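Local coordinates for protein phosphotransferase system, mannose/fructose/N-acetylgalactosamine-specific component IIB (Thermoanaerobacter tengcongensis, PDB 3LFJ) that probably relays phosphoryl groups to incoming sugars as the cytoplasmic IIB component of a mannose-type bacterial phosphotransferase system, at residues F26-D31 with G36-R41; F81-A86 with K111-G116; D146-L151 with I173-V178. All blocks are in the same frame, centred on the assembly; numbering follows the deposited sequence.

All three contacts are buried for the most part. The centre of interaction 1 lies about 8 Å from that of the chain; it pairs central strand 22-30 with short helix 38-43 and sets apolar groups against a charged one held in a network of bonds. Interaction 2, on the opposite side of the chain's centre, packs two helices; its valines are buried while its arginine is partly exposed and shares a water with an exposed aspartate. Interaction 3, its centre about 15 Å out, is wholly aliphatic and joins the C-terminal helix to helix 145-158; like interaction 1 it reaches the main sheet. Interactions 2 and 3 touch, Lys111 CD packing on Thr150 CG2 at 3.9 Å; interaction 1 touches neither.

Interaction 1: residues F26-D31 with G36-R41; sequences FARIDD and GQVMTR
Val38 and Met39 touch the long side chain of Arg28 by van der Waals contact, where it reaches from the sheet toward the first turn of helix 38-43. Val38 meets the guanidinium with a methyl: its CG1 lies 3.5 Å from Arg28 NH1, the two side chains crossing at about a right angle. Farther back along the same arm, the Met39 sulphur stands beside the hydrocarbon part, with SD 4.3 Å from Arg28 CD. Arg28 gets this far because CG sits anti to the backbone N (chi1 170°) and the chain stays extended as far as NE. Phe101 of the neighbouring strand 98-104 touches both Arg28 and Met39.

The polar bonds run within the strand end and outward, not across to the helix. Arg28 NH1 forms a salt bridge with Asp30 OD2 at 3.0 Å, a bent bond (142° at the hydrogen) that meets the carboxylate on its anti side and 29° out of its plane. Arg28 NH2 also donates to Gln165 O, and Asp30 OD2 is bonded to His35 NE2 as well, in the loop between the two segments.

Backbone bonding starts the helix, Arg41 N donating to Gln37 O at 3.0 Å from the N-cap residue.

The chemistry implies a division of labour: Val38 and Met39 wall in the flank of a buried guanidinium, while its own bonds fix its rotation. Asp30, gripped by Arg28, is in turn well placed to orient His35, consistent with a phosphorylated histidine in this loop, as in mannose-type IIB components.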
loop_
_atom_site.group_PDB
_atom_site.type_symbol
_atom_site.label_atom_id
_atom_site.label_comp_id
_atom_site.label_asym_id
_atom_site.label_seq_id
_atom_site.Cartn_x
_atom_site.Cartn_y
_atom_site.Cartn_z
ATOM N N PHE A 26 -6.089 4.959 -4.211
ATOM C CA PHE A 26 -6.028 3.667 -3.540
ATOM C C PHE A 26 -4.684 3.576 -2.845
ATOM O O PHE A 26 -3.756 4.308 -3.205
ATOM C CB PHE A 26 -6.142 2.526 -4.558
ATOM C CG PHE A 26 -6.693 1.251 -3.983
ATOM C CD1 PHE A 26 -8.032 1.160 -3.614
ATOM C CD2 PHE A 26 -5.882 0.139 -3.829
ATOM C CE1 PHE A 26 -8.554 -0.011 -3.108
ATOM C CE2 PHE A 26 -6.405 -1.047 -3.322
ATOM C CZ PHE A 26 -7.740 -1.112 -2.956
ATOM N N ALA A 27 -4.584 2.695 -1.857
ATOM C CA ALA A 27 -3.297 2.400 -1.221
ATOM C C ALA A 27 -3.251 0.923 -0.900
ATOM O O ALA A 27 -4.233 0.346 -0.428
ATOM C CB ALA A 27 -3.086 3.242 0.028
ATOM N N ARG A 28 -2.103 0.313 -1.150
ATOM C CA ARG A 28 -1.949 -1.131 -0.987
ATOM C C ARG A 28 -0.585 -1.434 -0.371
ATOM O O ARG A 28 0.419 -0.790 -0.701
ATOM C CB ARG A 28 -2.082 -1.818 -2.346
ATOM C CG ARG A 28 -1.696 -3.304 -2.372
ATOM C CD ARG A 28 -1.995 -3.869 -3.748
ATOM N NE ARG A 28 -1.488 -5.226 -3.921
ATOM C CZ ARG A 28 -2.184 -6.329 -3.634
ATOM N NH1 ARG A 28 -1.623 -7.507 -3.826
ATOM N NH2 ARG A 28 -3.420 -6.260 -3.137
ATOM N N ILE A 29 -0.574 -2.416 0.525
ATOM C CA ILE A 29 0.671 -2.937 1.098
ATOM C C ILE A 29 0.929 -4.317 0.513
ATOM O O ILE A 29 0.092 -5.223 0.618
ATOM C CB ILE A 29 0.609 -3.008 2.639
ATOM C CG1 ILE A 29 0.569 -1.572 3.211
ATOM C CG2 ILE A 29 1.816 -3.814 3.189
ATOM C CD1 ILE A 29 0.204 -1.469 4.687
ATOM N N ASP A 30 2.078 -4.490 -0.130
ATOM C CA ASP A 30 2.453 -5.792 -0.682
ATOM C C ASP A 30 3.958 -5.865 -0.665
ATOM O O ASP A 30 4.630 -5.063 -1.331
ATOM C CB ASP A 30 1.915 -5.957 -2.114
ATOM C CG ASP A 30 2.137 -7.361 -2.685
ATOM O OD1 ASP A 30 3.092 -8.061 -2.285
ATOM O OD2 ASP A 30 1.350 -7.756 -3.571
ATOM N N ASP A 31 4.507 -6.770 0.150
ATOM C CA ASP A 31 5.956 -6.809 0.317
ATOM C C ASP A 31 6.715 -7.270 -0.925
ATOM O O ASP A 31 7.944 -7.203 -0.955
ATOM C CB ASP A 31 6.398 -7.574 1.575
ATOM C CG ASP A 31 5.881 -8.998 1.636
ATOM O OD1 ASP A 31 5.214 -9.471 0.701
ATOM O OD2 ASP A 31 6.174 -9.665 2.658
ATOM N N GLY A 36 4.242 -10.484 -10.869
ATOM C CA GLY A 36 3.279 -11.213 -11.676
ATOM C C GLY A 36 2.296 -10.281 -12.376
ATOM O O GLY A 36 2.676 -9.222 -12.876
ATOM N N GLN A 37 1.029 -10.675 -12.401
ATOM C CA GLN A 37 -0.005 -9.868 -13.043
ATOM C C GLN A 37 -0.828 -9.081 -12.029
ATOM O O GLN A 37 -1.814 -8.438 -12.379
ATOM C CB GLN A 37 -0.947 -10.768 -13.848
ATOM C CG GLN A 37 -0.293 -11.430 -15.040
ATOM C CD GLN A 37 0.273 -10.419 -16.008
ATOM O OE1 GLN A 37 1.475 -10.411 -16.281
ATOM N NE2 GLN A 37 -0.586 -9.548 -16.524
ATOM N N VAL A 38 -0.434 -9.140 -10.763
ATOM C CA VAL A 38 -1.256 -8.587 -9.698
ATOM C C VAL A 38 -1.602 -7.110 -9.907
ATOM O O VAL A 38 -2.764 -6.712 -9.814
ATOM C CB VAL A 38 -0.570 -8.811 -8.332
ATOM C CG1 VAL A 38 -1.270 -8.049 -7.229
ATOM C CG2 VAL A 38 -0.536 -10.305 -8.018
ATOM N N MET A 39 -0.600 -6.288 -10.188
ATOM C CA MET A 39 -0.868 -4.868 -10.336
ATOM C C MET A 39 -1.567 -4.551 -11.650
ATOM O O MET A 39 -2.236 -3.532 -11.765
ATOM C CB MET A 39 0.409 -4.035 -10.179
ATOM C CG MET A 39 0.833 -3.873 -8.722
ATOM S SD MET A 39 -0.431 -3.176 -7.657
ATOM C CE MET A 39 -0.584 -1.557 -8.394
ATOM N N THR A 40 -1.405 -5.414 -12.649
ATOM C CA THR A 40 -2.124 -5.225 -13.898
ATOM C C THR A 40 -3.617 -5.365 -13.616
ATOM O O THR A 40 -4.430 -4.564 -14.091
ATOM C CB THR A 40 -1.639 -6.222 -14.957
ATOM O OG1 THR A 40 -0.252 -5.973 -15.226
ATOM C CG2 THR A 40 -2.437 -6.073 -16.246
ATOM N N ARG A 41 -3.973 -6.347 -12.792
ATOM C CA ARG A 41 -5.355 -6.506 -12.360
ATOM C C ARG A 41 -5.859 -5.299 -11.564
ATOM O O ARG A 41 -6.912 -4.750 -11.860
ATOM C CB ARG A 41 -5.536 -7.796 -11.552
ATOM C CG ARG A 41 -5.105 -9.053 -12.291
ATOM C CD ARG A 41 -5.540 -10.295 -11.526
ATOM N NE ARG A 41 -5.058 -11.511 -12.170
ATOM C CZ ARG A 41 -5.692 -12.129 -13.160
ATOM N NH1 ARG A 41 -6.841 -11.645 -13.616
ATOM N NH2 ARG A 41 -5.177 -13.229 -13.691
#

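Interaction 2: residues F81-A86 with K111-G116; sequences FGVDAA and KRVMDG
Val83 lays its CG2 methyl over the centre of one face of the Arg112 guanidinium, 3.5 Å above the plane, with Arg112 CZ its nearest atom at 3.6 Å. The beta carbon follows it in, CB standing 3.6 Å from Arg112 NH2, and the two side chains cross at about a right angle. Arg112 turns back to meet the valine because its chain is bent at the third torsion (chi3 61°), which carries the flat group round to the start of helix 83-91. The other methyl of Val83, CG1, sits anti to the backbone N (chi1 168°) and packs on Val113 CG1 at 3.9 Å. One valine therefore touches two successive residues of helix 107-115, covering one face of a charged group with one branch and packing on an aliphatic side chain with the other.

In the plane of the guanidinium, at its edge, a water accepts from Arg112 NH2 at 2.9 Å and donates to Asp84 OD1 at 2.8 Å, bridging opposite charges that do not meet directly. The stronger partner is Asp56: its OD2 forms a salt bridge with Arg112 NH2, and its OD1 takes the backbone N-H of Val83, so this carboxylate ties the arginine to the first turn of the helix. Were an alanine to stand at Arg112, Asp56 would probably lose its charged mate and Val83 CG2 the flat face it lies against.

Toward the sheet, Val83, Ala86 and Val113 all touch Ile54 of strand 50-54. The two helices pack side by side on the parallel part of the sheet, as crossover helices of an open alpha/beta fold do, and helix 83-91 belongs to the beta-alpha-beta crossover from strand 78-81 to strand 98-104.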
loop_
_atom_site.group_PDB
_atom_site.type_symbol
_atom_site.label_atom_id
_atom_site.label_comp_id
_atom_site.label_asym_id
_atom_site.label_seq_id
_atom_site.Cartn_x
_atom_site.Cartn_y
_atom_site.Cartn_z
ATOM N N PHE A 81 9.408 6.887 -4.549
ATOM C CA PHE A 81 9.819 7.941 -3.626
ATOM C C PHE A 81 10.192 7.345 -2.291
ATOM O O PHE A 81 9.545 6.393 -1.830
ATOM C CB PHE A 81 8.679 8.924 -3.347
ATOM C CG PHE A 81 8.288 9.784 -4.527
ATOM C CD1 PHE A 81 8.761 11.079 -4.627
ATOM C CD2 PHE A 81 7.416 9.317 -5.494
ATOM C CE1 PHE A 81 8.394 11.892 -5.694
ATOM C CE2 PHE A 81 7.047 10.118 -6.568
ATOM C CZ PHE A 81 7.534 11.407 -6.659
ATOM N N GLY A 82 11.189 7.941 -1.635
ATOM C CA GLY A 82 11.350 7.713 -0.210
ATOM C C GLY A 82 10.230 8.401 0.560
ATOM O O GLY A 82 9.479 9.204 -0.003
ATOM N N VAL A 83 10.124 8.106 1.853
ATOM C CA VAL A 83 9.055 8.686 2.677
ATOM C C VAL A 83 9.086 10.215 2.707
ATOM O O VAL A 83 8.070 10.874 2.437
ATOM C CB VAL A 83 9.117 8.126 4.111
ATOM C CG1 VAL A 83 8.219 8.916 5.072
ATOM C CG2 VAL A 83 8.754 6.656 4.108
ATOM N N ASP A 84 10.239 10.796 3.030
ATOM C CA ASP A 84 10.292 12.252 3.123
ATOM C C ASP A 84 9.997 12.894 1.776
ATOM O O ASP A 84 9.295 13.899 1.717
ATOM C CB ASP A 84 11.667 12.729 3.613
ATOM C CG ASP A 84 11.935 12.381 5.061
ATOM O OD1 ASP A 84 11.007 11.960 5.795
ATOM O OD2 ASP A 84 13.109 12.535 5.471
ATOM N N ALA A 85 10.546 12.334 0.697
ATOM C CA ALA A 85 10.305 12.882 -0.638
ATOM C C ALA A 85 8.844 12.776 -1.057
ATOM O O ALA A 85 8.321 13.676 -1.725
ATOM C CB ALA A 85 11.211 12.197 -1.673
ATOM N N ALA A 86 8.185 11.681 -0.682
ATOM C CA ALA A 86 6.761 11.530 -0.983
ATOM C C ALA A 86 5.955 12.592 -0.255
ATOM O O ALA A 86 5.076 13.216 -0.844
ATOM C CB ALA A 86 6.284 10.152 -0.590
ATOM N N LYS A 111 2.546 3.644 7.869
ATOM C CA LYS A 111 2.353 4.396 9.115
ATOM C C LYS A 111 3.155 5.693 9.110
ATOM O O LYS A 111 2.646 6.753 9.465
ATOM C CB LYS A 111 2.706 3.543 10.340
ATOM C CG LYS A 111 2.756 4.333 11.663
ATOM C CD LYS A 111 3.218 3.423 12.799
ATOM C CE LYS A 111 2.726 3.891 14.161
ATOM N NZ LYS A 111 3.120 5.277 14.492
ATOM N N ARG A 112 4.416 5.619 8.681
ATOM C CA ARG A 112 5.224 6.831 8.628
ATOM C C ARG A 112 4.617 7.921 7.741
ATOM O O ARG A 112 4.620 9.113 8.115
ATOM C CB ARG A 112 6.655 6.516 8.191
ATOM C CG ARG A 112 7.441 5.779 9.253
ATOM C CD ARG A 112 8.712 5.189 8.661
ATOM N NE ARG A 112 9.573 6.243 8.139
ATOM C CZ ARG A 112 10.498 6.044 7.202
ATOM N NH1 ARG A 112 10.643 4.830 6.689
ATOM N NH2 ARG A 112 11.257 7.058 6.782
ATOM N N VAL A 113 4.098 7.555 6.567
ATOM C CA VAL A 113 3.517 8.578 5.709
ATOM C C VAL A 113 2.190 9.093 6.244
ATOM O O VAL A 113 1.898 10.272 6.116
ATOM C CB VAL A 113 3.369 8.175 4.228
ATOM C CG1 VAL A 113 4.747 7.936 3.596
ATOM C CG2 VAL A 113 2.477 6.992 4.071
ATOM N N MET A 114 1.389 8.223 6.841
ATOM C CA MET A 114 0.148 8.711 7.431
ATOM C C MET A 114 0.445 9.604 8.636
ATOM O O MET A 114 -0.198 10.637 8.816
ATOM C CB MET A 114 -0.769 7.552 7.795
ATOM C CG MET A 114 -1.184 6.776 6.566
ATOM S SD MET A 114 -2.554 5.654 6.887
ATOM C CE MET A 114 -3.880 6.837 7.075
ATOM N N ASP A 115 1.421 9.226 9.448
ATOM C CA ASP A 115 1.838 10.093 10.561
ATOM C C ASP A 115 2.383 11.437 10.080
ATOM O O ASP A 115 2.323 12.442 10.806
ATOM C CB ASP A 115 2.856 9.391 11.458
ATOM C CG ASP A 115 2.234 8.284 12.292
ATOM O OD1 ASP A 115 0.974 8.197 12.357
ATOM O OD2 ASP A 115 3.004 7.491 12.881
ATOM N N GLY A 116 2.903 11.461 8.857
ATOM C CA GLY A 116 3.394 12.682 8.252
ATOM C C GLY A 116 2.326 13.522 7.574
ATOM O O GLY A 116 2.632 14.560 6.995
HETATM O O HOH W 1 11.165 9.860 7.592
#

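Interaction 3: residues D146-L151 with I173-V178; sequences DEVKTL and IHLTTV
Leu175 stretches toward Val148 and Leu151 with CG anti to its backbone N (chi1 -180°), and a second torsion of 55° splays its two methyls so that both face helix 145-158. Leu151 has CG anti to its own carbonyl carbon (chi1 -69°), which sends CG and its methyls off toward the sheet and helix 107-115, while CB is its side-chain atom nearest Leu175.

Each methyl of Leu175 has its own place. CD2 rests against the backbone end of Leu151, 3.8 Å from Leu151 C and 3.9 Å from Leu151 CB. CD1 is shared: it comes within 4.1 Å of Leu151 CB and touches Val148 CG1 at a looser 4.2 Å. Since Val148 and Leu151 are three residues apart, they stand roughly one turn from each other along the same helix flank, and the leucine fork is set against both. Val178, one turn further on in its own helix, also faces this way and is partly covered by the opposite segment.

The packing continues beyond the two segments. Leu151 reaches Leu123 and Ile125 of the sheet and Ile107 of helix 107-115, Leu175 lies on Val162 of strand 161-164, and Phe183 is touched by both Val148 and Val178. The backbone of Leu175 bonds to that of Val162, and helix 175-182 begins at this residue, with Val178 N donating to His174 O at 3.1 Å.

No hydrogen bond or salt bridge spans the two segments, so within them the contact is aliphatic packing, probably driven by burial of apolar surface; the backbone bonds of strand 173-174 to strand 161-164 probably help set where the C-terminal helix starts.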
loop_
_atom_site.group_PDB
_atom_site.type_symbol
_atom_site.label_atom_id
_atom_site.label_comp_id
_atom_site.label_asym_id
_atom_site.label_seq_id
_atom_site.Cartn_x
_atom_site.Cartn_y
_atom_site.Cartn_z
ATOM N N ASP A 146 1.516 -7.300 16.909
ATOM C CA ASP A 146 1.924 -5.896 16.867
ATOM C C ASP A 146 1.469 -5.216 15.579
ATOM O O ASP A 146 1.061 -4.060 15.577
ATOM C CB ASP A 146 3.437 -5.753 17.022
ATOM C CG ASP A 146 3.886 -5.878 18.463
ATOM O OD1 ASP A 146 3.009 -5.909 19.357
ATOM O OD2 ASP A 146 5.113 -5.946 18.698
ATOM N N GLU A 147 1.537 -5.943 14.471
ATOM C CA GLU A 147 1.127 -5.369 13.198
ATOM C C GLU A 147 -0.368 -5.084 13.176
ATOM O O GLU A 147 -0.805 -4.057 12.655
ATOM C CB GLU A 147 1.558 -6.277 12.034
ATOM C CG GLU A 147 3.030 -6.084 11.695
ATOM C CD GLU A 147 3.683 -7.257 10.973
ATOM O OE1 GLU A 147 3.033 -8.296 10.721
ATOM O OE2 GLU A 147 4.886 -7.121 10.669
ATOM N N VAL A 148 -1.153 -6.006 13.725
ATOM C CA VAL A 148 -2.590 -5.801 13.787
ATOM C C VAL A 148 -2.913 -4.606 14.688
ATOM O O VAL A 148 -3.788 -3.808 14.356
ATOM C CB VAL A 148 -3.332 -7.057 14.254
ATOM C CG1 VAL A 148 -4.812 -6.769 14.342
ATOM C CG2 VAL A 148 -3.072 -8.203 13.274
ATOM N N LYS A 149 -2.179 -4.472 15.796
ATOM C CA LYS A 149 -2.327 -3.310 16.676
ATOM C C LYS A 149 -2.040 -2.013 15.915
ATOM O O LYS A 149 -2.754 -1.014 16.054
ATOM C CB LYS A 149 -1.413 -3.432 17.904
ATOM C CG LYS A 149 -1.885 -4.464 18.926
ATOM N N THR A 150 -1.044 -2.009 15.069
ATOM C CA THR A 150 -0.716 -0.850 14.249
ATOM C C THR A 150 -1.831 -0.545 13.253
ATOM O O THR A 150 -2.150 0.641 13.016
ATOM C CB THR A 150 0.613 -1.075 13.502
ATOM O OG1 THR A 150 1.668 -1.276 14.449
ATOM C CG2 THR A 150 1.034 0.190 12.771
ATOM N N LEU A 151 -2.381 -1.541 12.643
ATOM C CA LEU A 151 -3.454 -1.303 11.690
ATOM C C LEU A 151 -4.679 -0.711 12.387
ATOM O O LEU A 151 -5.300 0.221 11.877
ATOM C CB LEU A 151 -3.811 -2.580 10.929
ATOM C CG LEU A 151 -2.726 -3.052 9.947
ATOM C CD1 LEU A 151 -3.123 -4.378 9.327
ATOM C CD2 LEU A 151 -2.491 -2.011 8.872
ATOM N N ILE A 173 -11.255 -9.604 3.396
ATOM C CA ILE A 173 -11.456 -9.764 4.838
ATOM C C ILE A 173 -11.202 -8.439 5.558
ATOM O O ILE A 173 -10.074 -7.948 5.573
ATOM C CB ILE A 173 -10.508 -10.827 5.424
ATOM C CG1 ILE A 173 -10.673 -12.160 4.691
ATOM C CG2 ILE A 173 -10.767 -10.996 6.926
ATOM C CD1 ILE A 173 -9.655 -13.225 5.097
ATOM N N HIS A 174 -12.231 -7.843 6.152
ATOM C CA HIS A 174 -12.024 -6.587 6.868
ATOM C C HIS A 174 -11.187 -6.765 8.128
ATOM O O HIS A 174 -11.132 -7.850 8.704
ATOM C CB HIS A 174 -13.353 -5.905 7.195
ATOM C CG HIS A 174 -14.230 -5.723 5.998
ATOM N ND1 HIS A 174 -14.277 -4.546 5.282
ATOM C CD2 HIS A 174 -15.055 -6.586 5.361
ATOM C CE1 HIS A 174 -15.110 -4.686 4.267
ATOM N NE2 HIS A 174 -15.598 -5.914 4.293
ATOM N N LEU A 175 -10.514 -5.691 8.532
ATOM C CA LEU A 175 -9.661 -5.708 9.706
ATOM C C LEU A 175 -10.410 -6.223 10.942
ATOM O O LEU A 175 -9.873 -7.018 11.710
ATOM C CB LEU A 175 -9.095 -4.310 9.972
ATOM C CG LEU A 175 -8.170 -4.155 11.178
ATOM C CD1 LEU A 175 -7.003 -5.142 11.113
ATOM C CD2 LEU A 175 -7.683 -2.698 11.296
ATOM N N THR A 176 -11.643 -5.767 11.134
ATOM C CA THR A 176 -12.395 -6.177 12.320
ATOM C C THR A 176 -12.584 -7.693 12.367
ATOM O O THR A 176 -12.527 -8.303 13.440
ATOM C CB THR A 176 -13.762 -5.483 12.382
ATOM O OG1 THR A 176 -14.473 -5.727 11.164
ATOM C CG2 THR A 176 -13.579 -3.993 12.560
ATOM N N THR A 177 -12.786 -8.295 11.196
ATOM C CA THR A 177 -12.946 -9.744 11.080
ATOM C C THR A 177 -11.640 -10.463 11.377
ATOM O O THR A 177 -11.631 -11.549 11.965
ATOM C CB THR A 177 -13.426 -10.139 9.674
ATOM O OG1 THR A 177 -14.679 -9.506 9.405
ATOM C CG2 THR A 177 -13.583 -11.649 9.558
ATOM N N VAL A 178 -10.531 -9.854 10.960
ATOM C CA VAL A 178 -9.214 -10.403 11.243
ATOM C C VAL A 178 -8.996 -10.515 12.746
ATOM O O VAL A 178 -8.524 -11.544 13.249
ATOM C CB VAL A 178 -8.094 -9.517 10.621
ATOM C CG1 VAL A 178 -6.720 -9.916 11.158
ATOM C CG2 VAL A 178 -8.126 -9.618 9.105
#